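Globin (Bacillus anthracis, PDB 5V3T) binds heme as a group II truncated hemoglobin and probably serves in binding or transporting oxygen, with cyanide occupying its distal pocket here. Local coordinates at residues Val22-Ser27 with Met98-Val103. Residues are numbered along the deposited sequence; the frame is centred on the assembly and turned at random.
Sequences VDTFYS and MDDTGV. With CYN (cyanide ion), chain D.
Thr-24 meets Asp-100 and Thr-101 in a small surface contact between two helices of the truncated-globin fold, helix 14-31 and the C-terminal end of helix 84-101. The nearest CA atoms, those of Thr-24 and Asp-100, are 7.7 Å apart, and no hydrogen bond joins the two segments; they touch through van der Waals contacts alone. The Thr-24 methyl meets Asp-100: with CG2 anti to the backbone N (chi1 -61° for OG1), it lies against that side chain, 3.8 Å from OD2 and 4.0 Å from CB. On the other branch, Thr-24 OG1 passes the Thr-101 methyl, CG2, at 4.0 Å, the two side chains running past each other in opposite directions. The polar ends are engaged elsewhere: both threonine hydroxyls bond back into their own helices, Thr-24 OG1 to Ile-20 O and Thr-101 OG1 to Ala-97 O, while Asp-100 OD2 takes a hydrogen bond with Tyr-28 OH, a polar link to helix 14-31. Just beyond, a Schellman motif closes helix 84-101: Gly-102 adopts positive phi (79°), and Val-103 N returns to Met-98 O at 2.9 Å. Helix 14-31 also serves the distal heme pocket. Next to Thr-24, Phe-25 packs on Cys-93, Met-94 and Ala-97 and meets Trp-90 edge-to-face; its CD2 sits 3.7 Å above the centre of the Tyr-26 ring. Tyr-26 OH, also hydrogen-bonded to Gln-50 NE2, donates to the cyanide N at 2.9 Å.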
ATOM      1  N   VAL A  22     -15.892  -2.285 -10.406  1.00 30.74           N
ATOM      2  CA  VAL A  22     -14.580  -2.647  -9.891  1.00 31.03           C
ATOM      3  C   VAL A  22     -13.959  -3.789 -10.695  1.00 37.81           C
ATOM      4  O   VAL A  22     -12.764  -3.754 -11.008  1.00 38.09           O
ATOM      5  CB  VAL A  22     -14.671  -3.015  -8.398  1.00 32.24           C
ATOM      6  CG1 VAL A  22     -13.348  -3.596  -7.878  1.00 33.15           C
ATOM      7  CG2 VAL A  22     -15.057  -1.780  -7.610  1.00 23.17           C
ATOM      8  N   ASP A  23     -14.772  -4.772 -11.074  1.00 35.38           N
ATOM      9  CA  ASP A  23     -14.272  -5.853 -11.921  1.00 41.83           C
ATOM     10  C   ASP A  23     -13.787  -5.276 -13.251  1.00 38.56           C
ATOM     11  O   ASP A  23     -12.722  -5.647 -13.756  1.00 35.76           O
ATOM     12  CB  ASP A  23     -15.347  -6.917 -12.136  1.00 41.71           C
ATOM     13  CG  ASP A  23     -15.550  -7.791 -10.907  1.00 49.33           C
ATOM     14  OD1 ASP A  23     -14.683  -7.774 -10.010  1.00 47.06           O
ATOM     15  OD2 ASP A  23     -16.581  -8.487 -10.828  1.00 47.59           O
ATOM     16  N   THR A  24     -14.564  -4.349 -13.809  1.00 39.56           N
ATOM     17  CA  THR A  24     -14.187  -3.681 -15.056  1.00 34.90           C
ATOM     18  C   THR A  24     -12.937  -2.819 -14.847  1.00 36.79           C
ATOM     19  O   THR A  24     -12.010  -2.850 -15.663  1.00 37.38           O
ATOM     20  CB  THR A  24     -15.337  -2.812 -15.593  1.00 39.09           C
ATOM     21  OG1 THR A  24     -16.461  -3.657 -15.862  1.00 34.51           O
ATOM     22  CG2 THR A  24     -14.933  -2.072 -16.869  1.00 33.67           C
ATOM     23  N   PHE A  25     -12.921  -2.056 -13.757  1.00 31.39           N
ATOM     24  CA  PHE A  25     -11.773  -1.209 -13.428  1.00 30.06           C
ATOM     25  C   PHE A  25     -10.461  -1.985 -13.456  1.00 33.37           C
ATOM     26  O   PHE A  25      -9.515  -1.607 -14.167  1.00 38.72           O
ATOM     27  CB  PHE A  25     -11.958  -0.554 -12.051  1.00 26.51           C
ATOM     28  CG  PHE A  25     -10.756   0.230 -11.597  1.00 25.96           C
ATOM     29  CD1 PHE A  25     -10.308   1.329 -12.327  1.00 26.50           C
ATOM     30  CD2 PHE A  25     -10.059  -0.143 -10.460  1.00 30.82           C
ATOM     31  CE1 PHE A  25      -9.213   2.055 -11.912  1.00 31.03           C
ATOM     32  CE2 PHE A  25      -8.948   0.575 -10.053  1.00 29.65           C
ATOM     33  CZ  PHE A  25      -8.517   1.671 -10.790  1.00 26.48           C
ATOM     34  N   TYR A  26     -10.403  -3.089 -12.713  1.00 33.44           N
ATOM     35  CA  TYR A  26      -9.162  -3.851 -12.615  1.00 38.75           C
ATOM     36  C   TYR A  26      -8.826  -4.609 -13.875  1.00 40.07           C
ATOM     37  O   TYR A  26      -7.684  -5.031 -14.061  1.00 42.92           O
ATOM     38  CB  TYR A  26      -9.212  -4.806 -11.431  1.00 33.54           C
ATOM     39  CG  TYR A  26      -8.965  -4.046 -10.172  1.00 37.79           C
ATOM     40  CD1 TYR A  26      -7.737  -3.417  -9.956  1.00 36.95           C
ATOM     41  CD2 TYR A  26      -9.948  -3.919  -9.221  1.00 38.84           C
ATOM     42  CE1 TYR A  26      -7.503  -2.701  -8.819  1.00 29.79           C
ATOM     43  CE2 TYR A  26      -9.725  -3.200  -8.089  1.00 34.78           C
ATOM     44  CZ  TYR A  26      -8.504  -2.603  -7.892  1.00 36.33           C
ATOM     45  OH  TYR A  26      -8.326  -1.911  -6.749  1.00 32.27           O
ATOM     46  N   SER A  27      -9.819  -4.794 -14.732  1.00 41.08           N
ATOM     47  CA  SER A  27      -9.542  -5.279 -16.073  1.00 42.52           C
ATOM     48  C   SER A  27      -8.646  -4.251 -16.771  1.00 47.76           C
ATOM     49  O   SER A  27      -7.633  -4.615 -17.363  1.00 50.74           O
ATOM     50  CB  SER A  27     -10.842  -5.519 -16.859  1.00 46.58           C
ATOM     51  OG  SER A  27     -10.581  -6.097 -18.129  1.00 58.18           O
ATOM     52  N   MET A  98     -16.119   3.562 -15.659  1.00 27.15           N
ATOM     53  CA  MET A  98     -17.376   4.257 -15.457  1.00 25.49           C
ATOM     54  C   MET A  98     -18.146   4.379 -16.771  1.00 32.27           C
ATOM     55  O   MET A  98     -19.364   4.221 -16.791  1.00 30.97           O
ATOM     56  CB  MET A  98     -17.150   5.641 -14.855  1.00 26.96           C
ATOM     57  CG  MET A  98     -16.774   5.630 -13.368  1.00 26.78           C
ATOM     58  SD  MET A  98     -16.451   7.303 -12.777  1.00 34.96           S
ATOM     59  CE  MET A  98     -16.581   7.016 -11.010  1.00 36.00           C
ATOM     60  N   ASP A  99     -17.437   4.693 -17.856  1.00 28.48           N
ATOM     61  CA  ASP A  99     -18.057   4.727 -19.168  1.00 30.59           C
ATOM     62  C   ASP A  99     -18.682   3.365 -19.477  1.00 32.49           C
ATOM     63  O   ASP A  99     -19.867   3.270 -19.810  1.00 34.41           O
ATOM     64  CB  ASP A  99     -17.036   5.116 -20.243  1.00 38.49           C
ATOM     65  CG  ASP A  99     -16.691   6.598 -20.214  1.00 40.54           C
ATOM     66  OD1 ASP A  99     -17.358   7.357 -19.477  1.00 34.98           O
ATOM     67  OD2 ASP A  99     -15.760   7.009 -20.938  1.00 43.20           O
ATOM     68  N   ASP A 100     -17.899   2.308 -19.304  1.00 29.03           N
ATOM     69  CA  ASP A 100     -18.342   0.960 -19.648  1.00 27.59           C
ATOM     70  C   ASP A 100     -19.515   0.518 -18.777  1.00 30.30           C
ATOM     71  O   ASP A 100     -20.362  -0.261 -19.204  1.00 30.43           O
ATOM     72  CB  ASP A 100     -17.206  -0.029 -19.448  1.00 29.44           C
ATOM     73  CG  ASP A 100     -16.138   0.065 -20.531  1.00 38.84           C
ATOM     74  OD1 ASP A 100     -16.240   0.927 -21.428  1.00 35.90           O
ATOM     75  OD2 ASP A 100     -15.166  -0.704 -20.432  1.00 39.77           O
ATOM     76  N   THR A 101     -19.568   1.028 -17.557  1.00 28.62           N
ATOM     77  CA  THR A 101     -20.598   0.575 -16.638  1.00 35.87           C
ATOM     78  C   THR A 101     -21.805   1.500 -16.636  1.00 32.49           C
ATOM     79  O   THR A 101     -22.779   1.242 -15.926  1.00 30.18           O
ATOM     80  CB  THR A 101     -20.044   0.454 -15.208  1.00 37.23           C
ATOM     81  OG1 THR A 101     -19.518   1.713 -14.798  1.00 45.22           O
ATOM     82  CG2 THR A 101     -18.932  -0.564 -15.177  1.00 28.71           C
ATOM     83  N   GLY A 102     -21.743   2.575 -17.424  1.00 32.26           N
ATOM     84  CA  GLY A 102     -22.887   3.461 -17.597  1.00 30.22           C
ATOM     85  C   GLY A 102     -23.119   4.446 -16.457  1.00 29.37           C
ATOM     86  O   GLY A 102     -24.248   4.847 -16.173  1.00 27.56           O
ATOM     87  N   VAL A 103     -22.040   4.844 -15.806  1.00 25.07           N
ATOM     88  CA  VAL A 103     -22.115   5.807 -14.704  1.00 24.44           C
ATOM     89  C   VAL A 103     -22.001   7.241 -15.229  1.00 30.94           C
ATOM     90  O   VAL A 103     -20.973   7.634 -15.801  1.00 28.92           O
ATOM     91  CB  VAL A 103     -21.017   5.526 -13.670  1.00 27.46           C
ATOM     92  CG1 VAL A 103     -21.087   6.543 -12.537  1.00 29.95           C
ATOM     93  CG2 VAL A 103     -21.158   4.099 -13.144  1.00 26.53           C
TER
HETATM   94  C   CYN D 202      -5.808   0.683  -5.607  1.00 34.34           C
HETATM   95  N   CYN D 202      -6.335   0.143  -6.489  1.00 33.79           N